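Local atomic coordinates of Moesin/ezrin/radixin homolog 2 (Drosophila melanogaster, PDB entry 7EDR), a protein that probably acts as a membrane-associated FERM-domain scaffold that binds partner proteins in growth-control signalling, as Merlin relatives do. Residues Asp200-Thr212 against Val223-Leu237. Residues are numbered along the deposited sequence; the frame is centred on the assembly and turned at random.
Sequences DLDMYGVNYFPIT and VTSVGLNIYDERDKL
The antiparallel sheet that opens the PH-like lobe of the FERM domain joins Asn207 to Val223, and the loops 200-206 and 233-237 meet over one side of it. Asn207 and Val223 form a hydrogen-bonded antiparallel pair that links strands 207-212 and 218-223. Asn207 N donates to Val223 O at 3.0 Å, nearly straight at 170°. Asn207 ND2 reaches the same oxygen, Val223 O, at 2.9 Å from the opposite face of its carbonyl plane. One carbonyl is thus gripped by both backbone and side chain of Asn207.

Tyr208 lies between two layers. Val206 CG1 covers one face of its ring, and the extended chain of Lys236 runs over the other, with CD 4.1 Å from the ring centroid. Lys236 NZ adds an off-centre cation-pi contact, and Trp220 is a second aromatic partner for this lysine. Tyr208 OH donates to Lys236 O at 2.9 Å, which fixes the far end of the ring. Tyr208 CE1 sits 3.5 Å from Tyr231 CE1, over a face of the Tyr231 ring, with the planes at 42°.

A water accepts from Tyr231 OH and donates to Asp202 O and Leu237 O. Asp202 OD2 is hydrogen-bonded to a polar side chain of another protein's chain. Tyr208 OH therefore satisfies the Lys236 carbonyl directly, and Tyr231 OH reaches those of Asp202 and Leu237 through water, while the Tyr208 ring faces take aliphatic carbons.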
# COMPACT_ATOMS: atom_id res chain seq x y z
N ASP C 200 -22.46 -0.27 13.28
CA ASP C 200 -22.95 -1.64 13.41
C ASP C 200 -24.47 -1.71 13.50
O ASP C 200 -25.02 -2.81 13.55
CB ASP C 200 -22.31 -2.33 14.62
CG ASP C 200 -20.85 -2.75 14.35
OD1 ASP C 200 -20.40 -2.65 13.18
OD2 ASP C 200 -20.16 -3.20 15.29
N LEU C 201 -25.16 -0.57 13.50
CA LEU C 201 -26.61 -0.59 13.48
C LEU C 201 -27.11 -1.12 12.14
O LEU C 201 -26.48 -0.91 11.10
CB LEU C 201 -27.17 0.81 13.75
CG LEU C 201 -26.76 1.45 15.08
CD1 LEU C 201 -27.44 2.81 15.27
CD2 LEU C 201 -27.08 0.54 16.26
N ASP C 202 -28.24 -1.84 12.18
CA ASP C 202 -28.75 -2.49 10.97
C ASP C 202 -29.03 -1.49 9.86
O ASP C 202 -28.83 -1.79 8.67
CB ASP C 202 -30.04 -3.27 11.28
CG ASP C 202 -29.83 -4.42 12.28
OD1 ASP C 202 -28.77 -5.07 12.24
OD2 ASP C 202 -30.75 -4.67 13.10
N MET C 203 -29.52 -0.31 10.21
CA MET C 203 -29.95 0.65 9.20
C MET C 203 -28.87 1.66 8.84
O MET C 203 -29.13 2.55 8.03
CB MET C 203 -31.21 1.38 9.67
CG MET C 203 -32.39 0.44 9.99
SD MET C 203 -33.91 1.30 10.49
CE MET C 203 -34.31 2.25 9.02
N TYR C 204 -27.68 1.56 9.43
CA TYR C 204 -26.63 2.53 9.16
C TYR C 204 -26.17 2.42 7.71
O TYR C 204 -25.95 1.32 7.20
CB TYR C 204 -25.46 2.31 10.11
CG TYR C 204 -24.24 3.13 9.81
CD1 TYR C 204 -23.22 2.62 9.00
CD2 TYR C 204 -24.07 4.40 10.36
CE1 TYR C 204 -22.07 3.36 8.73
CE2 TYR C 204 -22.93 5.14 10.10
CZ TYR C 204 -21.93 4.61 9.29
OH TYR C 204 -20.79 5.34 9.03
N GLY C 205 -26.05 3.57 7.06
CA GLY C 205 -25.58 3.61 5.69
C GLY C 205 -26.41 2.86 4.67
O GLY C 205 -25.87 2.40 3.66
N VAL C 206 -27.72 2.75 4.88
CA VAL C 206 -28.61 2.13 3.91
C VAL C 206 -29.51 3.20 3.33
O VAL C 206 -30.26 3.86 4.07
CB VAL C 206 -29.46 1.01 4.53
CG1 VAL C 206 -30.26 0.31 3.46
CG2 VAL C 206 -28.58 0.02 5.28
N ASN C 207 -29.46 3.39 2.02
CA ASN C 207 -30.44 4.22 1.35
C ASN C 207 -31.58 3.30 0.94
O ASN C 207 -31.37 2.36 0.17
CB ASN C 207 -29.83 4.93 0.14
CG ASN C 207 -28.51 5.63 0.48
OD1 ASN C 207 -28.50 6.76 0.96
ND2 ASN C 207 -27.38 4.96 0.22
N TYR C 208 -32.77 3.53 1.50
CA TYR C 208 -33.95 2.71 1.27
C TYR C 208 -34.85 3.30 0.18
O TYR C 208 -35.09 4.51 0.15
CB TYR C 208 -34.78 2.56 2.54
CG TYR C 208 -34.12 1.80 3.66
CD1 TYR C 208 -34.33 0.43 3.81
CD2 TYR C 208 -33.30 2.44 4.58
CE1 TYR C 208 -33.76 -0.28 4.83
CE2 TYR C 208 -32.70 1.74 5.61
CZ TYR C 208 -32.94 0.38 5.73
OH TYR C 208 -32.34 -0.34 6.74
N PHE C 209 -35.37 2.44 -0.69
CA PHE C 209 -36.32 2.88 -1.69
C PHE C 209 -37.38 1.80 -1.86
O PHE C 209 -37.07 0.61 -1.78
CB PHE C 209 -35.66 3.18 -3.04
CG PHE C 209 -34.53 4.15 -2.94
CD1 PHE C 209 -34.75 5.50 -3.10
CD2 PHE C 209 -33.25 3.71 -2.63
CE1 PHE C 209 -33.72 6.40 -2.98
CE2 PHE C 209 -32.23 4.59 -2.51
CZ PHE C 209 -32.46 5.95 -2.69
N PRO C 210 -38.62 2.20 -2.08
CA PRO C 210 -39.69 1.21 -2.18
C PRO C 210 -39.80 0.69 -3.59
O PRO C 210 -39.85 1.46 -4.55
CB PRO C 210 -40.92 2.02 -1.76
CG PRO C 210 -40.61 3.42 -2.25
CD PRO C 210 -39.11 3.58 -2.21
N ILE C 211 -39.82 -0.63 -3.75
CA ILE C 211 -39.81 -1.25 -5.06
C ILE C 211 -40.85 -2.36 -5.08
O ILE C 211 -41.43 -2.72 -4.05
CB ILE C 211 -38.42 -1.81 -5.46
CG1 ILE C 211 -37.97 -2.90 -4.47
CG2 ILE C 211 -37.39 -0.71 -5.48
CD1 ILE C 211 -36.66 -3.52 -4.83
N THR C 212 -41.08 -2.90 -6.27
CA THR C 212 -41.88 -4.09 -6.48
C THR C 212 -41.12 -5.02 -7.42
O THR C 212 -40.57 -4.56 -8.43
CB THR C 212 -43.25 -3.76 -7.09
OG1 THR C 212 -43.09 -2.73 -8.08
CG2 THR C 212 -44.23 -3.28 -6.01
N VAL C 223 -29.58 0.50 -1.07
CA VAL C 223 -28.27 0.73 -1.67
C VAL C 223 -27.27 1.09 -0.57
O VAL C 223 -27.45 2.09 0.13
CB VAL C 223 -28.33 1.86 -2.71
CG1 VAL C 223 -27.00 1.96 -3.45
CG2 VAL C 223 -29.49 1.68 -3.66
N THR C 224 -26.22 0.28 -0.43
CA THR C 224 -25.22 0.44 0.62
C THR C 224 -23.82 0.55 0.01
O THR C 224 -23.60 0.32 -1.18
CB THR C 224 -25.23 -0.74 1.60
OG1 THR C 224 -24.46 -1.84 1.06
CG2 THR C 224 -26.66 -1.19 1.87
N SER C 225 -22.86 0.86 0.89
CA SER C 225 -21.45 0.88 0.51
C SER C 225 -20.96 -0.47 0.01
O SER C 225 -19.95 -0.53 -0.70
CB SER C 225 -20.60 1.30 1.71
OG SER C 225 -20.60 0.27 2.68
N VAL C 226 -21.63 -1.56 0.40
CA VAL C 226 -21.20 -2.91 0.07
C VAL C 226 -22.04 -3.53 -1.05
O VAL C 226 -21.53 -4.38 -1.79
CB VAL C 226 -21.25 -3.76 1.36
CG1 VAL C 226 -20.99 -5.22 1.07
CG2 VAL C 226 -20.24 -3.21 2.36
N GLY C 227 -23.28 -3.12 -1.21
CA GLY C 227 -24.01 -3.57 -2.37
C GLY C 227 -25.48 -3.21 -2.36
O GLY C 227 -25.86 -2.11 -1.93
N LEU C 228 -26.32 -4.13 -2.85
CA LEU C 228 -27.76 -3.95 -2.93
C LEU C 228 -28.42 -4.95 -2.00
O LEU C 228 -28.24 -6.17 -2.15
CB LEU C 228 -28.28 -4.13 -4.35
CG LEU C 228 -27.89 -3.05 -5.37
CD1 LEU C 228 -28.51 -3.31 -6.75
CD2 LEU C 228 -28.26 -1.67 -4.87
N ASN C 229 -29.15 -4.44 -1.02
CA ASN C 229 -29.96 -5.24 -0.12
C ASN C 229 -31.42 -5.21 -0.57
O ASN C 229 -31.90 -4.20 -1.10
CB ASN C 229 -29.85 -4.73 1.31
CG ASN C 229 -28.46 -4.86 1.86
OD1 ASN C 229 -27.64 -5.58 1.30
ND2 ASN C 229 -28.20 -4.20 2.99
N ILE C 230 -32.11 -6.31 -0.35
CA ILE C 230 -33.54 -6.41 -0.62
C ILE C 230 -34.22 -6.69 0.71
O ILE C 230 -33.84 -7.63 1.43
CB ILE C 230 -33.84 -7.50 -1.67
CG1 ILE C 230 -33.14 -7.15 -2.98
CG2 ILE C 230 -35.35 -7.66 -1.89
CD1 ILE C 230 -33.50 -5.78 -3.53
N TYR C 231 -35.19 -5.87 1.06
CA TYR C 231 -35.89 -6.02 2.33
C TYR C 231 -37.37 -6.30 2.10
O TYR C 231 -37.97 -5.84 1.12
CB TYR C 231 -35.80 -4.77 3.23
CG TYR C 231 -34.41 -4.38 3.64
CD1 TYR C 231 -33.66 -3.50 2.86
CD2 TYR C 231 -33.84 -4.86 4.82
CE1 TYR C 231 -32.39 -3.12 3.23
CE2 TYR C 231 -32.57 -4.48 5.21
CZ TYR C 231 -31.85 -3.61 4.40
OH TYR C 231 -30.59 -3.22 4.74
N ASP C 232 -37.95 -7.02 3.05
CA ASP C 232 -39.39 -7.14 3.11
C ASP C 232 -40.02 -5.80 3.44
O ASP C 232 -39.41 -4.96 4.11
CB ASP C 232 -39.80 -8.18 4.15
CG ASP C 232 -41.21 -8.64 3.97
OD1 ASP C 232 -42.13 -7.84 4.25
OD2 ASP C 232 -41.40 -9.80 3.54
N GLU C 233 -41.25 -5.61 2.97
CA GLU C 233 -41.94 -4.34 3.17
C GLU C 233 -41.96 -3.91 4.63
O GLU C 233 -41.88 -2.71 4.93
CB GLU C 233 -43.36 -4.42 2.62
CG GLU C 233 -44.12 -3.11 2.68
CD GLU C 233 -45.62 -3.30 2.51
OE1 GLU C 233 -46.08 -4.46 2.38
OE2 GLU C 233 -46.33 -2.28 2.51
N ARG C 234 -42.03 -4.87 5.56
CA ARG C 234 -42.24 -4.58 6.97
C ARG C 234 -41.04 -4.89 7.84
O ARG C 234 -41.16 -4.86 9.07
CB ARG C 234 -43.45 -5.34 7.49
CG ARG C 234 -44.65 -5.26 6.58
CD ARG C 234 -45.90 -5.89 7.19
NE ARG C 234 -47.06 -5.69 6.33
CZ ARG C 234 -47.59 -4.51 6.02
NH1 ARG C 234 -47.07 -3.39 6.53
NH2 ARG C 234 -48.65 -4.45 5.22
N ASP C 235 -39.89 -5.21 7.25
CA ASP C 235 -38.67 -5.50 8.02
C ASP C 235 -37.50 -4.77 7.36
O ASP C 235 -36.81 -5.32 6.48
CB ASP C 235 -38.45 -7.01 8.10
CG ASP C 235 -37.29 -7.38 9.01
OD1 ASP C 235 -36.52 -6.50 9.43
OD2 ASP C 235 -37.15 -8.58 9.29
N LYS C 236 -37.27 -3.53 7.78
CA LYS C 236 -36.10 -2.78 7.34
C LYS C 236 -34.83 -3.15 8.10
O LYS C 236 -33.75 -2.70 7.71
CB LYS C 236 -36.36 -1.29 7.49
CG LYS C 236 -37.31 -0.70 6.47
CD LYS C 236 -37.18 0.84 6.51
CE LYS C 236 -37.94 1.51 5.38
NZ LYS C 236 -37.93 3.00 5.52
N LEU C 237 -34.93 -3.94 9.16
CA LEU C 237 -33.73 -4.29 9.91
C LEU C 237 -32.89 -5.32 9.18
O LEU C 237 -31.69 -5.11 8.98
CB LEU C 237 -34.09 -4.83 11.30
CG LEU C 237 -34.01 -3.82 12.43
CD1 LEU C 237 -34.58 -2.49 11.98
CD2 LEU C 237 -34.77 -4.36 13.61
O HOH W 1 -29.68 -3.95 7.07
O HOH W 2 -23.38 2.49 3.33